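PDB 2W40: glycerol kinase, putative from Plasmodium falciparum, which probably catalyses the ATP-dependent phosphorylation of glycerol to sn-glycerol 3-phosphate. Local coordinates for residues V349-F352 and S353-A357; R382-L385 and E386-F390. One frame throughout, in Å; residues are numbered along the deposited sequence.

Interactions 1 and 2 both lie in the C-terminal FGGY range, with centres 12 Å apart, and both are buried; neither belongs to the surface. Residues 349-357 run from the end of strand 347-349 into the loop that leads to strand 366-371, whereas 382-390 are consecutive turns of helix 377-403. The two touch directly: Pro-350 CG packs 3.8 Å from Leu-384 O, and Phe-352 CE2 meets Leu-384 CD1. Their chemistry follows their place. The loop closes a single beta turn and pairs neutral hydroxyls, with Phe-352 and Ser-353 reaching the second subunit; the helix repeats its backbone bonds and sets an arginine-glutamate salt bridge along one flank, within one subunit.

Interaction 1: V349-F352 and S353-A357; sequences VPAF and SGLYA
Ala-351 and Leu-355 meet methyl to methyl across a tight reversal of the chain, Ala-351 CB lying 3.9 Å from Leu-355 CD2. The first torsion of the leucine (chi1 -69°) sets CG beside the backbone N, and CD2 is the branch that reaches the alanine; CD2 also comes near Val-349 CG1, at a looser 4.5 Å. The backbone here makes a type I beta turn from Ala-351 to Gly-354. Its closing bond, Gly-354 N to Ala-351 O, is 3.0 Å long with 151° at the hydrogen, the donor sitting above the carbonyl plane. Gly-354 has a positive phi, and with its extended psi a beta carbon would be pressed against the preceding carbonyl oxygen, a conformation suited to a residue without a side chain. An inverse gamma turn centred on Pro-350 comes just before the beta turn.

The polar side of the loop is built from Ser-353 and Tyr-356. Ser-353 OG, placed between its backbone N and carbonyl carbon (chi1 68°), approaches the tyrosine ring at its edge and in its plane, and hydrogen-bonds Tyr-356 OH at 2.9 Å. Phe-352 turns its ring the other way, toward Trp-320 and, across the dimer interface, Phe-373 of the second subunit. Leu-355 leans on Gln-391 of helix 377-403, and backbone bonds tie Val-349 to Ser-367 and Leu-355 to Arg-361.

As a worked example of an irregular loop, the contact divides its labour: one backbone bond closes the turn, the alanine-leucine contact adds a small apolar touch, and the two hydroxyls share one hydrogen bond in a buried setting, where either could be the donor. Its chemistry is thus apolar packing and neutral hydrogen bonding, without charges, about 9 Å from the side chain of the ADP-binding Thr-270 to that of Ser-353.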
loop_
_atom_site.group_PDB
_atom_site.type_symbol
_atom_site.label_atom_id
_atom_site.label_comp_id
_atom_site.label_asym_id
_atom_site.label_seq_id
_atom_site.Cartn_x
_atom_site.Cartn_y
_atom_site.Cartn_z
ATOM N N VAL C 349 0.351 8.103 -4.430
ATOM C CA VAL C 349 1.185 9.271 -4.564
ATOM C C VAL C 349 2.614 8.764 -4.394
ATOM O O VAL C 349 2.981 8.466 -3.286
ATOM C CB VAL C 349 0.833 10.403 -3.560
ATOM C CG1 VAL C 349 1.798 11.576 -3.683
ATOM C CG2 VAL C 349 -0.623 10.817 -3.672
ATOM N N PRO C 350 3.378 8.573 -5.512
ATOM C CA PRO C 350 4.661 7.837 -5.476
ATOM C C PRO C 350 5.765 8.853 -5.023
ATOM O O PRO C 350 6.300 9.692 -5.868
ATOM C CB PRO C 350 4.879 7.395 -6.959
ATOM C CG PRO C 350 3.632 7.821 -7.712
ATOM C CD PRO C 350 3.088 8.997 -6.877
ATOM N N ALA C 351 5.940 8.916 -3.729
ATOM C CA ALA C 351 6.744 10.019 -3.052
ATOM C C ALA C 351 7.720 9.348 -2.079
ATOM O O ALA C 351 7.959 9.840 -1.008
ATOM C CB ALA C 351 5.906 11.096 -2.378
ATOM N N PHE C 352 8.302 8.236 -2.512
ATOM C CA PHE C 352 9.169 7.470 -1.606
ATOM C C PHE C 352 10.349 8.318 -1.127
ATOM O O PHE C 352 10.822 8.161 0.022
ATOM C CB PHE C 352 9.693 6.218 -2.217
ATOM C CG PHE C 352 8.683 5.184 -2.515
ATOM C CD1 PHE C 352 8.209 4.358 -1.535
ATOM C CD2 PHE C 352 8.145 5.045 -3.833
ATOM C CE1 PHE C 352 7.282 3.408 -1.796
ATOM C CE2 PHE C 352 7.239 4.133 -4.076
ATOM C CZ PHE C 352 6.778 3.324 -3.054
ATOM N N SER C 353 10.862 9.179 -2.014
ATOM C CA SER C 353 11.936 10.154 -1.635
ATOM C C SER C 353 11.443 11.587 -1.671
ATOM O O SER C 353 12.162 12.497 -2.020
ATOM C CB SER C 353 13.184 9.852 -2.397
ATOM O OG SER C 353 12.992 10.116 -3.685
ATOM N N GLY C 354 10.189 11.821 -1.276
ATOM C CA GLY C 354 9.614 13.159 -1.362
ATOM C C GLY C 354 9.045 13.393 -2.759
ATOM O O GLY C 354 9.060 12.529 -3.648
ATOM N N LEU C 355 8.468 14.550 -2.922
ATOM C CA LEU C 355 8.086 15.082 -4.227
ATOM C C LEU C 355 9.149 16.055 -4.741
ATOM O O LEU C 355 9.587 16.956 -4.016
ATOM C CB LEU C 355 6.745 15.823 -4.195
ATOM C CG LEU C 355 5.566 14.896 -3.970
ATOM C CD1 LEU C 355 4.312 15.680 -3.686
ATOM C CD2 LEU C 355 5.399 13.782 -5.092
ATOM N N TYR C 356 9.578 15.831 -6.002
ATOM C CA TYR C 356 10.535 16.727 -6.688
ATOM C C TYR C 356 9.736 17.759 -7.437
ATOM O O TYR C 356 8.876 18.454 -6.798
ATOM C CB TYR C 356 11.480 15.888 -7.547
ATOM C CG TYR C 356 12.383 14.907 -6.733
ATOM C CD1 TYR C 356 13.682 15.014 -6.711
ATOM C CD2 TYR C 356 11.770 13.773 -6.075
ATOM C CE1 TYR C 356 14.458 14.054 -5.900
ATOM C CE2 TYR C 356 12.454 12.851 -5.288
ATOM C CZ TYR C 356 13.858 13.069 -5.212
ATOM O OH TYR C 356 14.768 12.294 -4.573
ATOM N N ALA C 357 9.978 17.905 -8.767
ATOM C CA ALA C 357 9.308 19.006 -9.437
ATOM C C ALA C 357 7.793 18.705 -9.604
ATOM O O ALA C 357 7.428 17.574 -9.921
ATOM C CB ALA C 357 9.992 19.364 -10.792
#

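Interaction 2: R382-L385 and E386-F390; sequences RALL and EGIAF. With EDO (1,2-ethanediol), chain B.
Arg-382 holds Glu-386, one helical turn on, through the flank of its guanidinium, NE and NH2 both converging on a single oxygen. NE lies 2.8 Å from Glu-386 OE2, and NH2 of the arginine is 2.9 Å from that same OE2. The oxygen sits at the edge of the guanidinium, almost in its plane, yet the carboxylate is turned nearly perpendicular to it, the planes being 87° apart. NH2 meets the anti lone pair of OE2, whereas NE reaches it from out of the carboxylate plane. OE1 accepts a 2.6 Å hydrogen bond from O1 of a 1,2-ethanediol probably left by crystallisation. That hydroxyl also lies at the edge of the Phe-390 ring, 3.7 Å from CZ.

The torsions explain the reach. Arg-382 runs fully extended from CG to NE after a first torsion of -179°, while Glu-386 extends beyond CG from a chi1 of -64°, and the two chains cross at an angle where their ends meet. The helix bond from Glu-386 N to Arg-382 O, 2.8 Å long, keeps the two residues one turn apart; Gly-387 N repeats it to Ala-383 O. On another flank Leu-385 and Ile-388 run alongside each other in a common direction, with CD2 of the leucine 4.0 Å from CD1 of the isoleucine.

Farther out, Arg-382 NH1 is hydrogen-bonded to Cys-340 O, and Phe-426 of helix 421-431 packs against both Arg-382 and Glu-386. Phe-390 stacks on Trp-492 of helix 482-500, and Lys-488 of that helix binds the same diol.

This i to i+4 ion pair illustrates how a buried helix can carry opposite charges: arginine occupies one carboxylate oxygen and probably favours the ionised glutamate, while the second oxygen remains able to receive a hydroxyl donor.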
loop_
_atom_site.group_PDB
_atom_site.type_symbol
_atom_site.label_atom_id
_atom_site.label_comp_id
_atom_site.label_asym_id
_atom_site.label_seq_id
_atom_site.Cartn_x
_atom_site.Cartn_y
_atom_site.Cartn_z
ATOM N N ARG C 382 -1.032 -0.270 -11.185
ATOM C CA ARG C 382 -1.586 0.722 -12.126
ATOM C C ARG C 382 -1.602 2.104 -11.525
ATOM O O ARG C 382 -1.287 3.056 -12.198
ATOM C CB ARG C 382 -2.989 0.286 -12.622
ATOM C CG ARG C 382 -3.557 1.265 -13.581
ATOM C CD ARG C 382 -4.908 0.916 -14.147
ATOM N NE ARG C 382 -5.268 2.098 -14.881
ATOM C CZ ARG C 382 -5.301 2.257 -16.191
ATOM N NH1 ARG C 382 -5.226 1.214 -17.030
ATOM N NH2 ARG C 382 -5.490 3.471 -16.651
ATOM N N ALA C 383 -1.923 2.194 -10.232
ATOM C CA ALA C 383 -2.109 3.514 -9.602
ATOM C C ALA C 383 -0.688 4.181 -9.556
ATOM O O ALA C 383 -0.513 5.376 -9.712
ATOM C CB ALA C 383 -2.730 3.363 -8.116
ATOM N N LEU C 384 0.331 3.356 -9.257
ATOM C CA LEU C 384 1.733 3.913 -9.171
ATOM C C LEU C 384 2.086 4.520 -10.589
ATOM O O LEU C 384 2.555 5.659 -10.696
ATOM C CB LEU C 384 2.776 2.929 -8.716
ATOM C CG LEU C 384 4.177 3.501 -8.634
ATOM C CD1 LEU C 384 4.973 3.074 -7.398
ATOM C CD2 LEU C 384 4.969 3.257 -9.938
ATOM N N LEU C 385 1.723 3.760 -11.631
ATOM C CA LEU C 385 2.025 4.153 -13.019
ATOM C C LEU C 385 1.246 5.392 -13.384
ATOM O O LEU C 385 1.781 6.378 -13.914
ATOM C CB LEU C 385 1.696 2.983 -13.923
ATOM C CG LEU C 385 2.678 1.809 -13.777
ATOM C CD1 LEU C 385 2.172 0.671 -14.714
ATOM C CD2 LEU C 385 4.127 2.179 -14.058
ATOM N N GLU C 386 -0.022 5.430 -12.973
ATOM C CA GLU C 386 -0.816 6.625 -13.156
ATOM C C GLU C 386 -0.202 7.813 -12.471
ATOM O O GLU C 386 -0.233 8.922 -13.019
ATOM C CB GLU C 386 -2.257 6.415 -12.755
ATOM C CG GLU C 386 -3.082 5.391 -13.582
ATOM C CD GLU C 386 -4.598 5.501 -13.329
ATOM O OE1 GLU C 386 -5.052 6.262 -12.394
ATOM O OE2 GLU C 386 -5.371 4.792 -14.067
ATOM N N GLY C 387 0.255 7.615 -11.250
ATOM C CA GLY C 387 0.953 8.704 -10.518
ATOM C C GLY C 387 2.161 9.323 -11.233
ATOM O O GLY C 387 2.467 10.482 -11.051
ATOM N N ILE C 388 2.837 8.556 -12.093
ATOM C CA ILE C 388 3.888 9.118 -12.963
ATOM C C ILE C 388 3.290 10.172 -13.871
ATOM O O ILE C 388 3.807 11.298 -13.984
ATOM C CB ILE C 388 4.677 8.008 -13.704
ATOM C CG1 ILE C 388 5.269 6.944 -12.719
ATOM C CG2 ILE C 388 5.742 8.637 -14.681
ATOM C CD1 ILE C 388 5.904 5.738 -13.411
ATOM N N ALA C 389 2.221 9.771 -14.592
ATOM C CA ALA C 389 1.515 10.681 -15.488
ATOM C C ALA C 389 1.000 11.922 -14.847
ATOM O O ALA C 389 1.237 13.029 -15.347
ATOM C CB ALA C 389 0.418 9.923 -16.274
ATOM N N PHE C 390 0.351 11.747 -13.673
ATOM C CA PHE C 390 -0.106 12.937 -12.951
ATOM C C PHE C 390 1.002 13.911 -12.562
ATOM O O PHE C 390 0.810 15.126 -12.624
ATOM C CB PHE C 390 -0.892 12.499 -11.718
ATOM C CG PHE C 390 -2.261 11.935 -12.023
ATOM C CD1 PHE C 390 -3.254 12.688 -12.702
ATOM C CD2 PHE C 390 -2.567 10.628 -11.653
ATOM C CE1 PHE C 390 -4.523 12.113 -12.946
ATOM C CE2 PHE C 390 -3.809 10.095 -11.898
ATOM C CZ PHE C 390 -4.759 10.830 -12.589
HETATM C C1 EDO B . -7.365 8.378 -11.286
HETATM O O1 EDO B . -7.012 7.957 -12.626
HETATM C C2 EDO B . -8.024 7.195 -10.543
HETATM O O2 EDO B . -9.281 6.806 -11.182
#